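Local coordinates for succinate-semialdehyde dehydrogenase (NAD(P)(+)) (Marinobacter aquaeolei, PDB 3RH9), which probably oxidises succinate semialdehyde to succinate with NAD(P)+ as electron acceptor, at residues G149-I154 against V227-F232; Y419-D424 against G441-T446; S6-N11 against K85-E90; Q336-V341 against D366-P371. All coordinates share one frame; numbering follows the deposited sequence.

Contact 1 of 4, residues G149-I154 against V227-F232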
loop_
_atom_site.group_PDB
_atom_site.type_symbol
_atom_site.label_atom_id
_atom_site.label_comp_id
_atom_site.label_asym_id
_atom_site.label_seq_id
_atom_site.Cartn_x
_atom_site.Cartn_y
_atom_site.Cartn_z
ATOM N N GLY A 149 14.286 -1.165 3.368
ATOM C CA GLY A 149 15.047 -1.336 4.580
ATOM C C GLY A 149 14.836 -2.756 4.997
ATOM O O GLY A 149 14.413 -3.570 4.184
ATOM N N VAL A 150 15.127 -3.054 6.255
ATOM C CA VAL A 150 14.960 -4.407 6.781
ATOM C C VAL A 150 13.473 -4.792 6.896
ATOM O O VAL A 150 12.678 -4.093 7.543
ATOM C CB VAL A 150 15.681 -4.579 8.156
ATOM C CG1 VAL A 150 15.380 -5.930 8.749
ATOM C CG2 VAL A 150 17.170 -4.400 7.993
ATOM N N THR A 151 13.095 -5.902 6.274
ATOM C CA THR A 151 11.700 -6.313 6.321
ATOM C C THR A 151 11.473 -7.542 7.181
ATOM O O THR A 151 12.354 -8.359 7.348
ATOM C CB THR A 151 11.145 -6.574 4.911
ATOM O OG1 THR A 151 11.924 -7.589 4.263
ATOM C CG2 THR A 151 11.227 -5.310 4.098
ATOM N N GLY A 152 10.274 -7.661 7.722
ATOM C CA GLY A 152 9.871 -8.863 8.409
ATOM C C GLY A 152 8.961 -9.663 7.513
ATOM O O GLY A 152 7.908 -9.187 7.107
ATOM N N LEU A 153 9.380 -10.878 7.190
ATOM C CA LEU A 153 8.588 -11.773 6.361
ATOM C C LEU A 153 7.859 -12.821 7.224
ATOM O O LEU A 153 8.511 -13.703 7.835
ATOM C CB LEU A 153 9.491 -12.460 5.334
ATOM C CG LEU A 153 10.340 -11.536 4.458
ATOM C CD1 LEU A 153 10.800 -12.255 3.220
ATOM C CD2 LEU A 153 9.553 -10.326 4.069
ATOM N N ILE A 154 6.526 -12.727 7.283
ATOM C CA ILE A 154 5.730 -13.613 8.131
ATOM C C ILE A 154 4.791 -14.491 7.314
ATOM O O ILE A 154 3.945 -13.982 6.559
ATOM C CB ILE A 154 4.922 -12.807 9.159
ATOM C CG1 ILE A 154 5.766 -11.656 9.689
ATOM C CG2 ILE A 154 4.442 -13.682 10.296
ATOM C CD1 ILE A 154 5.068 -10.868 10.774
ATOM N N VAL A 227 12.609 -1.838 11.106
ATOM C CA VAL A 227 11.789 -2.673 10.241
ATOM C C VAL A 227 10.676 -1.854 9.602
ATOM O O VAL A 227 9.551 -1.875 10.063
ATOM C CB VAL A 227 11.210 -3.881 10.975
ATOM C CG1 VAL A 227 10.473 -4.765 10.013
ATOM C CG2 VAL A 227 12.317 -4.656 11.611
ATOM N N PRO A 228 11.000 -1.123 8.532
ATOM C CA PRO A 228 10.068 -0.201 7.884
ATOM C C PRO A 228 8.909 -0.910 7.205
ATOM O O PRO A 228 7.871 -0.305 6.990
ATOM C CB PRO A 228 10.932 0.471 6.822
ATOM C CG PRO A 228 12.324 0.200 7.224
ATOM C CD PRO A 228 12.315 -1.109 7.886
HETATM N N MSE A 229 9.092 -2.174 6.855
HETATM C CA MSE A 229 8.061 -2.890 6.139
HETATM C C MSE A 229 7.826 -4.305 6.635
HETATM O O MSE A 229 8.763 -5.037 6.931
HETATM C CB MSE A 229 8.371 -2.926 4.651
HETATM C CG MSE A 229 7.661 -4.040 3.935
HETATM SE SE MSE A 229 7.428 -3.626 2.057
HETATM C CE MSE A 229 6.023 -4.925 1.632
ATOM N N LEU A 230 6.553 -4.681 6.690
ATOM C CA LEU A 230 6.153 -6.026 7.028
ATOM C C LEU A 230 5.406 -6.672 5.870
ATOM O O LEU A 230 4.478 -6.081 5.319
ATOM C CB LEU A 230 5.254 -5.998 8.252
ATOM C CG LEU A 230 5.949 -6.215 9.591
ATOM C CD1 LEU A 230 6.804 -5.023 9.941
ATOM C CD2 LEU A 230 4.904 -6.459 10.648
ATOM N N SER A 231 5.814 -7.883 5.496
ATOM C CA SER A 231 5.060 -8.660 4.523
ATOM C C SER A 231 4.466 -9.892 5.209
ATOM O O SER A 231 5.188 -10.821 5.566
ATOM C CB SER A 231 5.928 -9.052 3.321
ATOM O OG SER A 231 5.155 -9.704 2.320
ATOM N N PHE A 232 3.145 -9.875 5.389
ATOM C CA PHE A 232 2.437 -10.899 6.157
ATOM C C PHE A 232 1.356 -11.643 5.351
ATOM O O PHE A 232 0.450 -11.034 4.773
ATOM C CB PHE A 232 1.818 -10.281 7.424
ATOM C CG PHE A 232 0.796 -11.161 8.101
ATOM C CD1 PHE A 232 -0.537 -11.179 7.668
ATOM C CD2 PHE A 232 1.160 -11.975 9.170
ATOM C CE1 PHE A 232 -1.479 -12.003 8.289
ATOM C CE2 PHE A 232 0.215 -12.798 9.797
ATOM C CZ PHE A 232 -1.101 -12.807 9.355
#

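Contact 2 of 4, residues Y419-D424 against G441-T446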
loop_
_atom_site.group_PDB
_atom_site.type_symbol
_atom_site.label_atom_id
_atom_site.label_comp_id
_atom_site.label_asym_id
_atom_site.label_seq_id
_atom_site.Cartn_x
_atom_site.Cartn_y
_atom_site.Cartn_z
ATOM N N TYR A 419 -13.397 -17.931 -9.810
ATOM C CA TYR A 419 -13.280 -18.700 -11.047
ATOM C C TYR A 419 -14.598 -18.754 -11.769
ATOM O O TYR A 419 -15.652 -18.883 -11.143
ATOM C CB TYR A 419 -12.810 -20.116 -10.752
ATOM C CG TYR A 419 -11.613 -20.146 -9.862
ATOM C CD1 TYR A 419 -10.328 -20.107 -10.393
ATOM C CD2 TYR A 419 -11.758 -20.189 -8.481
ATOM C CE1 TYR A 419 -9.221 -20.120 -9.572
ATOM C CE2 TYR A 419 -10.652 -20.197 -7.656
ATOM C CZ TYR A 419 -9.396 -20.164 -8.212
ATOM O OH TYR A 419 -8.313 -20.188 -7.394
ATOM N N VAL A 420 -14.542 -18.662 -13.090
ATOM C CA VAL A 420 -15.761 -18.715 -13.873
ATOM C C VAL A 420 -15.583 -19.573 -15.118
ATOM O O VAL A 420 -14.601 -19.426 -15.855
ATOM C CB VAL A 420 -16.226 -17.309 -14.262
ATOM C CG1 VAL A 420 -15.184 -16.632 -15.152
ATOM C CG2 VAL A 420 -17.596 -17.372 -14.931
ATOM N N PHE A 421 -16.532 -20.483 -15.333
ATOM C CA PHE A 421 -16.534 -21.331 -16.519
ATOM C C PHE A 421 -17.743 -21.032 -17.359
ATOM O O PHE A 421 -18.857 -20.993 -16.854
ATOM C CB PHE A 421 -16.519 -22.808 -16.146
ATOM C CG PHE A 421 -15.213 -23.274 -15.589
ATOM C CD1 PHE A 421 -14.791 -22.862 -14.336
ATOM C CD2 PHE A 421 -14.398 -24.122 -16.316
ATOM C CE1 PHE A 421 -13.587 -23.295 -13.827
ATOM C CE2 PHE A 421 -13.193 -24.561 -15.802
ATOM C CZ PHE A 421 -12.789 -24.147 -14.560
ATOM N N THR A 422 -17.522 -20.826 -18.647
ATOM C CA THR A 422 -18.607 -20.459 -19.535
ATOM C C THR A 422 -18.106 -20.453 -20.973
ATOM O O THR A 422 -17.034 -19.940 -21.259
ATOM C CB THR A 422 -19.193 -19.075 -19.139
ATOM O OG1 THR A 422 -20.320 -18.749 -19.960
ATOM C CG2 THR A 422 -18.138 -17.986 -19.270
ATOM N N ALA A 423 -18.878 -21.045 -21.873
ATOM C CA ALA A 423 -18.514 -21.070 -23.284
ATOM C C ALA A 423 -18.646 -19.674 -23.877
ATOM O O ALA A 423 -18.043 -19.368 -24.904
ATOM C CB ALA A 423 -19.391 -22.069 -24.054
ATOM N N ASP A 424 -19.440 -18.835 -23.219
ATOM C CA ASP A 424 -19.637 -17.456 -23.651
ATOM C C ASP A 424 -18.504 -16.506 -23.201
ATOM O O ASP A 424 -18.430 -16.101 -22.035
ATOM C CB ASP A 424 -20.989 -16.949 -23.154
ATOM C CG ASP A 424 -21.323 -15.570 -23.687
ATOM O OD1 ASP A 424 -20.398 -14.833 -24.124
ATOM O OD2 ASP A 424 -22.520 -15.218 -23.660
ATOM N N GLY A 441 -9.981 -16.997 -12.442
ATOM C CA GLY A 441 -9.755 -18.024 -13.430
ATOM C C GLY A 441 -10.828 -17.959 -14.496
ATOM O O GLY A 441 -12.025 -17.965 -14.198
ATOM N N TRP A 442 -10.383 -17.870 -15.742
ATOM C CA TRP A 442 -11.258 -17.978 -16.888
ATOM C C TRP A 442 -11.160 -19.403 -17.472
ATOM O O TRP A 442 -10.144 -19.793 -18.036
ATOM C CB TRP A 442 -10.868 -16.913 -17.910
ATOM C CG TRP A 442 -11.780 -16.818 -19.075
ATOM C CD1 TRP A 442 -12.791 -17.676 -19.396
ATOM C CD2 TRP A 442 -11.746 -15.829 -20.112
ATOM N NE1 TRP A 442 -13.406 -17.273 -20.559
ATOM C CE2 TRP A 442 -12.780 -16.143 -21.023
ATOM C CE3 TRP A 442 -10.946 -14.704 -20.357
ATOM C CZ2 TRP A 442 -13.039 -15.370 -22.161
ATOM C CZ3 TRP A 442 -11.198 -13.939 -21.490
ATOM C CH2 TRP A 442 -12.236 -14.275 -22.377
ATOM N N ASN A 443 -12.225 -20.183 -17.319
ATOM C CA ASN A 443 -12.225 -21.602 -17.697
ATOM C C ASN A 443 -10.973 -22.342 -17.233
ATOM O O ASN A 443 -10.496 -23.257 -17.904
ATOM C CB ASN A 443 -12.475 -21.812 -19.200
ATOM C CG ASN A 443 -13.945 -21.591 -19.596
ATOM O OD1 ASN A 443 -14.236 -20.872 -20.555
ATOM N ND2 ASN A 443 -14.870 -22.199 -18.851
ATOM N N THR A 444 -10.456 -21.934 -16.076
ATOM C CA THR A 444 -9.414 -22.680 -15.366
ATOM C C THR A 444 -9.550 -22.416 -13.866
ATOM O O THR A 444 -10.155 -21.424 -13.450
ATOM C CB THR A 444 -7.974 -22.322 -15.835
ATOM O OG1 THR A 444 -7.024 -23.031 -15.040
ATOM C CG2 THR A 444 -7.692 -20.824 -15.698
ATOM N N GLY A 445 -9.001 -23.322 -13.066
ATOM C CA GLY A 445 -9.060 -23.202 -11.624
ATOM C C GLY A 445 -7.668 -23.050 -11.036
ATOM O O GLY A 445 -7.485 -23.144 -9.822
ATOM N N THR A 446 -6.684 -22.808 -11.904
ATOM C CA THR A 446 -5.303 -22.698 -11.462
ATOM C C THR A 446 -5.112 -21.477 -10.567
ATOM O O THR A 446 -5.840 -20.487 -10.678
ATOM C CB THR A 446 -4.314 -22.641 -12.639
ATOM O OG1 THR A 446 -2.969 -22.566 -12.131
ATOM C CG2 THR A 446 -4.603 -21.425 -13.526
HETATM O O HOH W 1 -15.317 -18.116 -22.928
#

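Contact 3 of 4, residues S6-N11 against K85-E90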
loop_
_atom_site.group_PDB
_atom_site.type_symbol
_atom_site.label_atom_id
_atom_site.label_comp_id
_atom_site.label_asym_id
_atom_site.label_seq_id
_atom_site.Cartn_x
_atom_site.Cartn_y
_atom_site.Cartn_z
ATOM N N SER A 6 17.430 -35.505 9.324
ATOM C CA SER A 6 17.739 -35.081 7.970
ATOM C C SER A 6 19.014 -34.235 7.967
ATOM O O SER A 6 19.309 -33.520 8.920
ATOM C CB SER A 6 16.549 -34.312 7.375
ATOM O OG SER A 6 16.932 -33.500 6.277
ATOM N N PRO A 7 19.806 -34.357 6.909
ATOM C CA PRO A 7 20.978 -33.494 6.772
ATOM C C PRO A 7 20.591 -32.010 6.677
ATOM O O PRO A 7 21.326 -31.156 7.184
ATOM C CB PRO A 7 21.617 -33.984 5.463
ATOM C CG PRO A 7 20.538 -34.817 4.794
ATOM C CD PRO A 7 19.804 -35.441 5.918
ATOM N N LEU A 8 19.453 -31.707 6.053
ATOM C CA LEU A 8 18.982 -30.330 5.975
ATOM C C LEU A 8 18.540 -29.783 7.335
ATOM O O LEU A 8 18.296 -28.577 7.471
ATOM C CB LEU A 8 17.825 -30.208 4.983
ATOM C CG LEU A 8 18.108 -30.587 3.534
ATOM C CD1 LEU A 8 16.906 -30.247 2.659
ATOM C CD2 LEU A 8 19.356 -29.902 3.022
ATOM N N LEU A 9 18.434 -30.660 8.332
ATOM C CA LEU A 9 17.972 -30.260 9.660
ATOM C C LEU A 9 18.989 -30.508 10.761
ATOM O O LEU A 9 18.609 -30.715 11.904
ATOM C CB LEU A 9 16.667 -30.973 10.010
ATOM C CG LEU A 9 15.472 -30.565 9.146
ATOM C CD1 LEU A 9 14.266 -31.463 9.358
ATOM C CD2 LEU A 9 15.129 -29.131 9.449
ATOM N N GLU A 10 20.274 -30.480 10.418
ATOM C CA GLU A 10 21.353 -30.641 11.406
ATOM C C GLU A 10 21.457 -29.449 12.343
ATOM O O GLU A 10 22.132 -29.501 13.369
ATOM C CB GLU A 10 22.696 -30.821 10.713
ATOM C CG GLU A 10 23.007 -32.242 10.280
ATOM C CD GLU A 10 24.239 -32.296 9.399
ATOM O OE1 GLU A 10 24.216 -31.687 8.304
ATOM O OE2 GLU A 10 25.234 -32.938 9.808
ATOM N N ASN A 11 20.797 -28.363 11.969
ATOM C CA ASN A 11 20.725 -27.201 12.829
ATOM C C ASN A 11 19.285 -26.849 13.085
ATOM O O ASN A 11 18.597 -26.317 12.218
ATOM C CB ASN A 11 21.469 -26.040 12.208
ATOM C CG ASN A 11 22.952 -26.286 12.154
ATOM O OD1 ASN A 11 23.642 -26.214 13.177
ATOM N ND2 ASN A 11 23.458 -26.593 10.961
ATOM N N LYS A 85 15.567 -26.411 -6.342
ATOM C CA LYS A 85 15.286 -27.482 -7.285
ATOM C C LYS A 85 16.092 -28.738 -6.960
ATOM O O LYS A 85 15.607 -29.865 -7.135
ATOM C CB LYS A 85 15.548 -27.025 -8.721
ATOM C CG LYS A 85 14.484 -26.109 -9.328
ATOM C CD LYS A 85 14.890 -25.706 -10.748
ATOM C CE LYS A 85 14.125 -24.470 -11.237
ATOM N NZ LYS A 85 14.492 -24.084 -12.638
ATOM N N GLU A 86 17.320 -28.536 -6.483
ATOM C CA GLU A 86 18.211 -29.636 -6.135
ATOM C C GLU A 86 17.771 -30.394 -4.903
ATOM O O GLU A 86 17.887 -31.613 -4.848
ATOM C CB GLU A 86 19.605 -29.111 -5.860
ATOM C CG GLU A 86 20.252 -28.482 -7.047
ATOM C CD GLU A 86 21.615 -27.984 -6.696
ATOM O OE1 GLU A 86 22.249 -28.630 -5.835
ATOM O OE2 GLU A 86 22.043 -26.950 -7.261
ATOM N N ASN A 87 17.306 -29.669 -3.895
ATOM C CA ASN A 87 16.926 -30.296 -2.645
ATOM C C ASN A 87 15.428 -30.442 -2.591
ATOM O O ASN A 87 14.819 -30.372 -1.528
ATOM C CB ASN A 87 17.445 -29.488 -1.465
ATOM C CG ASN A 87 18.929 -29.246 -1.555
ATOM O OD1 ASN A 87 19.721 -29.910 -0.883
ATOM N ND2 ASN A 87 19.321 -28.312 -2.409
ATOM N N ARG A 88 14.853 -30.666 -3.763
ATOM C CA ARG A 88 13.417 -30.670 -3.956
ATOM C C ARG A 88 12.719 -31.888 -3.339
ATOM O O ARG A 88 11.543 -31.834 -2.979
ATOM C CB ARG A 88 13.132 -30.561 -5.457
ATOM C CG ARG A 88 11.984 -31.386 -5.944
ATOM C CD ARG A 88 12.040 -31.577 -7.438
ATOM N NE ARG A 88 11.318 -32.795 -7.753
ATOM C CZ ARG A 88 10.014 -32.861 -8.007
ATOM N NH1 ARG A 88 9.268 -31.757 -8.024
ATOM N NH2 ARG A 88 9.453 -34.041 -8.262
ATOM N N GLU A 89 13.440 -32.987 -3.191
ATOM C CA GLU A 89 12.802 -34.183 -2.679
ATOM C C GLU A 89 12.897 -34.286 -1.163
ATOM O O GLU A 89 11.977 -34.795 -0.517
ATOM C CB GLU A 89 13.352 -35.432 -3.369
ATOM C CG GLU A 89 13.194 -36.711 -2.574
ATOM C CD GLU A 89 13.594 -37.939 -3.365
ATOM O OE1 GLU A 89 13.456 -37.913 -4.608
ATOM O OE2 GLU A 89 14.034 -38.931 -2.742
ATOM N N GLU A 90 13.990 -33.789 -0.589
ATOM C CA GLU A 90 14.166 -33.845 0.868
ATOM C C GLU A 90 13.413 -32.733 1.597
ATOM O O GLU A 90 13.015 -32.888 2.759
ATOM C CB GLU A 90 15.648 -33.817 1.246
ATOM C CG GLU A 90 15.906 -33.716 2.740
ATOM C CD GLU A 90 15.424 -34.933 3.529
ATOM O OE1 GLU A 90 15.567 -34.937 4.773
ATOM O OE2 GLU A 90 14.906 -35.890 2.909
#

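Contact 4 of 4, residues Q336-V341 against D366-P371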
loop_
_atom_site.group_PDB
_atom_site.type_symbol
_atom_site.label_atom_id
_atom_site.label_comp_id
_atom_site.label_asym_id
_atom_site.label_seq_id
_atom_site.Cartn_x
_atom_site.Cartn_y
_atom_site.Cartn_z
ATOM N N GLN A 336 -8.347 -27.955 15.460
ATOM C CA GLN A 336 -9.192 -26.789 15.268
ATOM C C GLN A 336 -9.706 -26.756 13.817
ATOM O O GLN A 336 -10.917 -26.579 13.582
ATOM C CB GLN A 336 -8.441 -25.511 15.637
ATOM C CG GLN A 336 -9.315 -24.271 15.771
ATOM C CD GLN A 336 -8.482 -22.981 15.876
ATOM O OE1 GLN A 336 -8.350 -22.235 14.900
ATOM N NE2 GLN A 336 -7.901 -22.733 17.054
ATOM N N GLY A 337 -8.791 -26.958 12.862
ATOM C CA GLY A 337 -9.127 -27.002 11.450
ATOM C C GLY A 337 -10.096 -28.122 11.110
ATOM O O GLY A 337 -11.095 -27.918 10.418
ATOM N N PHE A 338 -9.799 -29.313 11.615
ATOM C CA PHE A 338 -10.687 -30.453 11.471
ATOM C C PHE A 338 -12.089 -30.157 12.029
ATOM O O PHE A 338 -13.091 -30.383 11.367
ATOM C CB PHE A 338 -10.073 -31.680 12.152
ATOM C CG PHE A 338 -10.840 -32.933 11.919
ATOM C CD1 PHE A 338 -11.668 -33.447 12.898
ATOM C CD2 PHE A 338 -10.760 -33.594 10.708
ATOM C CE1 PHE A 338 -12.397 -34.608 12.673
ATOM C CE2 PHE A 338 -11.484 -34.748 10.481
ATOM C CZ PHE A 338 -12.303 -35.252 11.466
ATOM N N ASP A 339 -12.167 -29.641 13.247
ATOM C CA ASP A 339 -13.470 -29.379 13.837
ATOM C C ASP A 339 -14.283 -28.388 13.001
ATOM O O ASP A 339 -15.494 -28.522 12.882
ATOM C CB ASP A 339 -13.333 -28.920 15.294
ATOM C CG ASP A 339 -12.865 -30.041 16.206
ATOM O OD1 ASP A 339 -12.810 -31.191 15.738
ATOM O OD2 ASP A 339 -12.538 -29.788 17.384
ATOM N N LYS A 340 -13.616 -27.399 12.418
ATOM C CA LYS A 340 -14.302 -26.429 11.577
ATOM C C LYS A 340 -14.878 -27.089 10.323
ATOM O O LYS A 340 -16.051 -26.886 9.985
ATOM C CB LYS A 340 -13.367 -25.282 11.193
ATOM C CG LYS A 340 -14.058 -24.152 10.430
ATOM C CD LYS A 340 -13.158 -22.947 10.231
ATOM C CE LYS A 340 -13.980 -21.756 9.773
ATOM N NZ LYS A 340 -13.214 -20.486 9.868
ATOM N N VAL A 341 -14.067 -27.882 9.631
ATOM C CA VAL A 341 -14.584 -28.570 8.460
ATOM C C VAL A 341 -15.776 -29.424 8.879
ATOM O O VAL A 341 -16.790 -29.476 8.174
ATOM C CB VAL A 341 -13.532 -29.413 7.715
ATOM C CG1 VAL A 341 -14.122 -29.951 6.431
ATOM C CG2 VAL A 341 -12.324 -28.579 7.397
ATOM N N ASP A 366 -11.133 -40.856 13.960
ATOM C CA ASP A 366 -10.504 -40.280 15.142
ATOM C C ASP A 366 -9.256 -39.488 14.778
ATOM O O ASP A 366 -8.569 -38.965 15.659
ATOM C CB ASP A 366 -10.063 -41.407 16.059
ATOM C CG ASP A 366 -9.062 -42.326 15.379
ATOM O OD1 ASP A 366 -9.476 -43.074 14.459
ATOM O OD2 ASP A 366 -7.863 -42.270 15.749
ATOM N N GLY A 367 -8.940 -39.429 13.486
ATOM C CA GLY A 367 -7.727 -38.761 13.062
ATOM C C GLY A 367 -7.960 -37.311 12.693
ATOM O O GLY A 367 -8.950 -36.698 13.093
ATOM N N LEU A 368 -7.029 -36.754 11.936
ATOM C CA LEU A 368 -7.247 -35.466 11.321
ATOM C C LEU A 368 -7.613 -35.709 9.869
ATOM O O LEU A 368 -7.666 -34.771 9.065
ATOM C CB LEU A 368 -5.996 -34.607 11.427
ATOM C CG LEU A 368 -5.699 -34.222 12.875
ATOM C CD1 LEU A 368 -4.497 -33.302 12.984
ATOM C CD2 LEU A 368 -6.931 -33.573 13.461
ATOM N N PHE A 369 -7.870 -36.975 9.535
ATOM C CA PHE A 369 -8.213 -37.333 8.158
ATOM C C PHE A 369 -9.672 -37.027 7.839
ATOM O O PHE A 369 -10.598 -37.570 8.448
ATOM C CB PHE A 369 -7.891 -38.799 7.847
ATOM C CG PHE A 369 -6.465 -39.173 8.106
ATOM C CD1 PHE A 369 -5.504 -39.001 7.129
ATOM C CD2 PHE A 369 -6.086 -39.705 9.334
ATOM C CE1 PHE A 369 -4.166 -39.347 7.371
ATOM C CE2 PHE A 369 -4.769 -40.061 9.586
ATOM C CZ PHE A 369 -3.800 -39.876 8.602
ATOM N N PHE A 370 -9.871 -36.139 6.879
ATOM C CA PHE A 370 -11.207 -35.771 6.475
ATOM C C PHE A 370 -11.390 -36.089 5.001
ATOM O O PHE A 370 -10.659 -35.591 4.153
ATOM C CB PHE A 370 -11.440 -34.295 6.748
ATOM C CG PHE A 370 -12.883 -33.914 6.800
ATOM C CD1 PHE A 370 -13.658 -33.940 5.656
ATOM C CD2 PHE A 370 -13.464 -33.522 7.997
ATOM C CE1 PHE A 370 -14.983 -33.590 5.705
ATOM C CE2 PHE A 370 -14.792 -33.167 8.047
ATOM C CZ PHE A 370 -15.555 -33.205 6.899
ATOM N N PRO A 371 -12.382 -36.927 4.698
ATOM C CA PRO A 371 -12.667 -37.471 3.369
ATOM C C PRO A 371 -13.231 -36.423 2.416
ATOM O O PRO A 371 -14.021 -35.581 2.820
ATOM C CB PRO A 371 -13.753 -38.515 3.649
ATOM C CG PRO A 371 -13.814 -38.654 5.137
ATOM C CD PRO A 371 -13.373 -37.363 5.687
#

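Contact 1 of 4, residues G149-I154 against V227-F232
In the parallel part of the mixed sheet of the Rossmann-type coenzyme-binding domain, Gly152 and Ile154 of strand 151-154 bond to the backbone of the adjacent strand 229-233, the two short axes lying 4.8 Å apart and 11° from parallel. Gly152 N donates to Met229 O at 3.1 Å, Ser231 N to Gly152 O at 2.9 Å, and Ile154 N to Ser231 O at 2.9 Å, the last nearly straight at 175°. Gly152 thus spends both its N-H and its carbonyl on this neighbour, while Thr151 and Leu153 bond to strand 178-181. One sheet face carries Thr151, whose CG2 lies 3.8 Å from CB of Met229 (modelled as selenomethionine), the two side chains running side by side. Further along it, Leu153 CD2 rests 3.9 Å from Ser231 CB, and Ser231 OG is bonded to Lys167 NZ. On the other face, Phe232 CG is anti to its backbone N (chi1 166°), and the ring brings CD2 to 3.9 Å from Ile154 CB. Phe232 lies about 7 Å, side chain to side chain, from Glu256, the predicted active-site residue. The parallel strand order 178-181, 151-154, 229-233, 252-256 is that of aldehyde dehydrogenase coenzyme-binding domains.

Contact 2 of 4, residues Y419-D424 against G441-T446
Two backbone hydrogen bonds tie Val420 to the neighbouring parallel strand: Val420 N donates to Gly441 O at 2.8 Å, and Asn443 N to Val420 O at 2.9 Å. Asn443 then takes a left-handed backbone conformation and the chain swings out of the sheet; beyond it, Thr444 OG1 accepts from Thr446 N in an ST turn. Aromatic contacts follow this bend. Phe421 CG stands anti to its carbonyl carbon (chi1 -72°), which brings the ring beneath Asn443, and Asn443 CA makes a CH-pi contact 3.8 Å from the ring centroid, 21° off its normal. With an alanine in place of Phe421, the Asn443 bend would probably lose the ring face under its CA, and Phe263 the ring it meets. The Tyr419 ring runs along the 444-446 backbone, with CD1 3.3 Å from Thr444 O and Thr446 O in the ring plane at the edge; its OH is bonded to Val291 O. One water bridges the two segments, giving a hydrogen to Thr422 O at 3.0 Å and accepting from Trp442 NE1 at 3.2 Å. The second subunit packs here: its Arg482 makes a cation-pi contact with Trp442, and its Lys137 bonds to Thr446 OG1. Strand 417-421, helix 425-434 and strand 439-442 form a beta-alpha-beta crossover at the edge of this chain's sheet, where Trp442 bonds through its backbone to the second subunit.

Contact 3 of 4, residues S6-N11 against K85-E90
Leu8, in the single 3-10 turn of residues 7-8, has its CA 7.9 Å from that of Glu90 in the first turn of helix 88-99, so side chains alone span the gap. The turn is closed by Leu9 N donating to Ser6 O at 3.0 Å. The Leu8 and Glu90 side chains run antiparallel alongside each other, with Leu8 CD1 3.6 Å from Glu90 CG and also against its CB. The other leucine branch, CD2, lies 3.9 Å from Asn87 OD1, whose amide partner ND2 is bonded to Gly83 O in helix 70-86. The glutamate chain extends first (CG anti to the backbone N, chi1 174°) and then bends at chi2 (65°), turning the carboxylate toward Ser6. The bond modelled from Ser6 OG to Glu90 OE1 is too short and crowded to be more than doubtful. Glu90 OE2 forms a salt bridge with Arg93 NE, one turn on. Were Glu90 an alanine, Arg93 would probably lose its carboxylate mate and Leu8 CD1 the CG methylene beside it. Leu8 also touches Ile91 of helix 88-99 and Ala192 and Val196 of helix 188-197, so the segment ahead of strand 14-16 lies against both helices, near the junction of helices 70-86 and 88-99.

Contact 4 of 4, residues Q336-V341 against D366-P371
Phe338, on helix 335-350, projects into the loop 366-371, and its side chain can be followed outward against that loop. CB comes first, 3.9 Å from Leu368 CD2. CG is anti to the backbone N (chi1 -173°), which carries the ring off the helix. Next along one ring edge, CD2 lies 3.7 Å from Leu368 O. Beyond it CE2 lies 3.4 Å from Phe370 CD2 and 3.6 Å from Phe369 O. CE1 and, at the tip, CZ come near Gly367 O, and that carbonyl oxygen stands 3.9 Å above the ring plane, over its centre. Backbone carbonyls of three successive loop residues therefore gather about one phenyl ring, with no hydrogen bond across the contact. The Phe338 and Phe370 rings meet obliquely, their centroids 5.5 Å apart and planes at 66°, with CD2 of Phe338 in the plane of the Phe370 ring at its edge. Val341, one helical turn on, covers a face of Phe370: its CG1 sits 3.6 Å from the ring centroid, 13° off the normal, in a CH-pi contact. Phe370 also packs on Leu364 and Pro392, and Leu368 is tied by its backbone to Leu332, just before the helix. The contact thus lays helix 335-350 against the loop connecting strands 354-357 and 373-376, the antiparallel pair at one end of the seven-stranded sheet.

Overall arrangement
Contacts 1 and 2 are buried and rest on parallel strands joined by backbone hydrogen bonds, but in different sheets on opposite sides of the chain's centre, their centres 35 Å apart. Contact 1 joins inner strands of the six-stranded sheet; contact 2 lies at the edge strand of this chain's seven-stranded sheet, which the second subunit meets through backbone bonds. Contact 4, partly buried at the far end of that same sheet, replaces backbone bonds with aromatic packing of a helix on a loop. Contact 3 is the surface contact: its chemistry mixes a leucine with a charged and a hydroxyl side chain. No two contacts touch; the nearest atoms, about 13 Å apart, belong to contacts 1 and 4.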